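Local structure of agmatinase (Deinococcus radiodurans, 1WOH) at residues Tyr225-Val230 against Gly269-Glu274. The protein probably hydrolyses agmatine to putrescine and urea, as a manganese-dependent member of the arginase family. Numbering follows the deposited sequence.
Sequences YFSVDV and GLDLVE
Asp-271 is gripped by two hydroxyls of the neighbouring parallel strand, and Ser-124 OG also bonds its OD2. Its CG sits between backbone N and carbonyl carbon (chi1 69°), which turns the carboxylate toward 225-230. There Ser-227 OG donates to the syn lone pair of Asp-271 OD1 at 2.8 Å. Tyr-225, its CG anti to the backbone N, reaches diagonally across until OH donates to Asp-271 OD2 at 2.7 Å, in the ring plane but 30° out of the carboxylate plane, on its anti side. Gly-269, without a side chain, lies beside that ring.

Strands 223-229 and 266-273, joined by helix 251-264 in a beta-alpha-beta unit, are central in the arginase-fold sheet. Their backbone ladder is regular, from Phe-226 N to Gly-269 O (2.9 Å) through to Val-230 N to Val-273 O (3.1 Å). The face of Phe-226, Leu-270, Val-228 and Leu-272 is tightly packed and apolar: Val-228 CG1 meets Leu-272 CD2 at 3.8 Å, and branched aliphatics suit packing against helix 284-302, Val-228 on Leu-292 and Leu-272 on Met-289. Just beyond the strand end, Val-230 CG1 meets Leu-272 CD1.

At the strands' C-terminal ends, still buried, the side chains merely touch. Asp-229 OD2 and Glu-274 OE2 stay 4.9 Å apart, each acid bonding other residues: Asp-229 OD1 to Asp-231 N, Glu-274 OE2 to His-121 N and Asn-159.

Asp-229 binds both manganese ions when present; His-121 is a ligand of the first. Ser-227 OG also bonds His-121 NE2, so the chain Asp-271, Ser-227, His-121 probably helps to orient that ligand.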
loop_
_atom_site.group_PDB
_atom_site.type_symbol
_atom_site.label_atom_id
_atom_site.label_comp_id
_atom_site.label_asym_id
_atom_site.label_seq_id
_atom_site.Cartn_x
_atom_site.Cartn_y
_atom_site.Cartn_z
ATOM N N TYR A 225 -34.762 -13.942 2.694
ATOM C CA TYR A 225 -33.872 -13.049 1.968
ATOM C C TYR A 225 -32.619 -13.045 2.838
ATOM O O TYR A 225 -32.711 -12.849 4.055
ATOM C CB TYR A 225 -34.462 -11.640 1.915
ATOM C CG TYR A 225 -33.567 -10.594 1.288
ATOM C CD1 TYR A 225 -33.738 -10.205 -0.042
ATOM C CD2 TYR A 225 -32.579 -9.958 2.041
ATOM C CE1 TYR A 225 -32.953 -9.197 -0.607
ATOM C CE2 TYR A 225 -31.786 -8.955 1.488
ATOM C CZ TYR A 225 -31.981 -8.578 0.170
ATOM O OH TYR A 225 -31.216 -7.566 -0.364
ATOM N N PHE A 226 -31.465 -13.296 2.229
ATOM C CA PHE A 226 -30.189 -13.311 2.949
ATOM C C PHE A 226 -29.502 -11.962 2.794
ATOM O O PHE A 226 -29.335 -11.483 1.675
ATOM C CB PHE A 226 -29.236 -14.360 2.357
ATOM C CG PHE A 226 -29.571 -15.783 2.703
ATOM C CD1 PHE A 226 -29.539 -16.766 1.718
ATOM C CD2 PHE A 226 -29.851 -16.156 4.009
ATOM C CE1 PHE A 226 -29.777 -18.104 2.029
ATOM C CE2 PHE A 226 -30.093 -17.492 4.335
ATOM C CZ PHE A 226 -30.055 -18.469 3.341
ATOM N N SER A 227 -29.116 -11.343 3.906
ATOM C CA SER A 227 -28.372 -10.092 3.832
ATOM C C SER A 227 -27.051 -10.371 4.523
ATOM O O SER A 227 -27.018 -10.632 5.723
ATOM C CB SER A 227 -29.083 -8.942 4.546
ATOM O OG SER A 227 -28.276 -7.775 4.469
ATOM N N VAL A 228 -25.963 -10.337 3.763
ATOM C CA VAL A 228 -24.654 -10.601 4.332
ATOM C C VAL A 228 -23.793 -9.348 4.373
ATOM O O VAL A 228 -23.366 -8.845 3.336
ATOM C CB VAL A 228 -23.890 -11.678 3.528
ATOM C CG1 VAL A 228 -22.512 -11.919 4.163
ATOM C CG2 VAL A 228 -24.700 -12.974 3.499
ATOM N N ASP A 229 -23.578 -8.830 5.575
ATOM C CA ASP A 229 -22.709 -7.673 5.767
ATOM C C ASP A 229 -21.358 -8.333 6.067
ATOM O O ASP A 229 -21.244 -9.102 7.025
ATOM C CB ASP A 229 -23.174 -6.853 6.970
ATOM C CG ASP A 229 -22.301 -5.636 7.225
ATOM O OD1 ASP A 229 -21.102 -5.667 6.885
ATOM O OD2 ASP A 229 -22.815 -4.649 7.788
ATOM N N VAL A 230 -20.343 -8.061 5.258
ATOM C CA VAL A 230 -19.052 -8.698 5.484
ATOM C C VAL A 230 -18.435 -8.418 6.851
ATOM O O VAL A 230 -17.591 -9.196 7.303
ATOM C CB VAL A 230 -18.024 -8.340 4.361
ATOM C CG1 VAL A 230 -18.639 -8.596 2.994
ATOM C CG2 VAL A 230 -17.574 -6.893 4.476
ATOM N N GLY A 269 -33.628 -14.245 -2.391
ATOM C CA GLY A 269 -32.601 -13.314 -2.809
ATOM C C GLY A 269 -31.487 -13.207 -1.789
ATOM O O GLY A 269 -31.588 -13.731 -0.679
ATOM N N LEU A 270 -30.416 -12.522 -2.172
ATOM C CA LEU A 270 -29.274 -12.340 -1.285
ATOM C C LEU A 270 -28.516 -11.073 -1.631
ATOM O O LEU A 270 -28.365 -10.744 -2.809
ATOM C CB LEU A 270 -28.323 -13.539 -1.405
ATOM C CG LEU A 270 -26.944 -13.428 -0.738
ATOM C CD1 LEU A 270 -26.424 -14.808 -0.381
ATOM C CD2 LEU A 270 -25.972 -12.702 -1.670
ATOM N N ASP A 271 -28.070 -10.342 -0.612
ATOM C CA ASP A 271 -27.250 -9.172 -0.874
ATOM C C ASP A 271 -25.942 -9.349 -0.123
ATOM O O ASP A 271 -25.886 -10.023 0.908
ATOM C CB ASP A 271 -27.960 -7.828 -0.540
ATOM C CG ASP A 271 -28.183 -7.581 0.954
ATOM O OD1 ASP A 271 -27.338 -7.953 1.795
ATOM O OD2 ASP A 271 -29.217 -6.950 1.285
ATOM N N LEU A 272 -24.876 -8.801 -0.691
ATOM C CA LEU A 272 -23.535 -8.888 -0.117
ATOM C C LEU A 272 -23.111 -7.435 -0.019
ATOM O O LEU A 272 -22.856 -6.791 -1.043
ATOM C CB LEU A 272 -22.624 -9.666 -1.073
ATOM C CG LEU A 272 -21.232 -10.106 -0.592
ATOM C CD1 LEU A 272 -20.338 -8.893 -0.379
ATOM C CD2 LEU A 272 -21.367 -10.898 0.695
ATOM N N VAL A 273 -23.043 -6.921 1.207
ATOM C CA VAL A 273 -22.731 -5.510 1.419
ATOM C C VAL A 273 -21.553 -5.161 2.330
ATOM O O VAL A 273 -21.025 -6.004 3.051
ATOM C CB VAL A 273 -23.979 -4.770 1.981
ATOM C CG1 VAL A 273 -25.172 -4.965 1.053
ATOM C CG2 VAL A 273 -24.318 -5.294 3.372
ATOM N N GLU A 274 -21.157 -3.890 2.258
ATOM C CA GLU A 274 -20.085 -3.311 3.069
ATOM C C GLU A 274 -18.649 -3.763 2.792
ATOM O O GLU A 274 -17.748 -3.511 3.586
ATOM C CB GLU A 274 -20.418 -3.499 4.553
ATOM C CG GLU A 274 -21.656 -2.719 5.030
ATOM C CD GLU A 274 -21.392 -1.234 5.268
ATOM O OE1 GLU A 274 -20.225 -0.865 5.505
ATOM O OE2 GLU A 274 -22.361 -0.435 5.240
#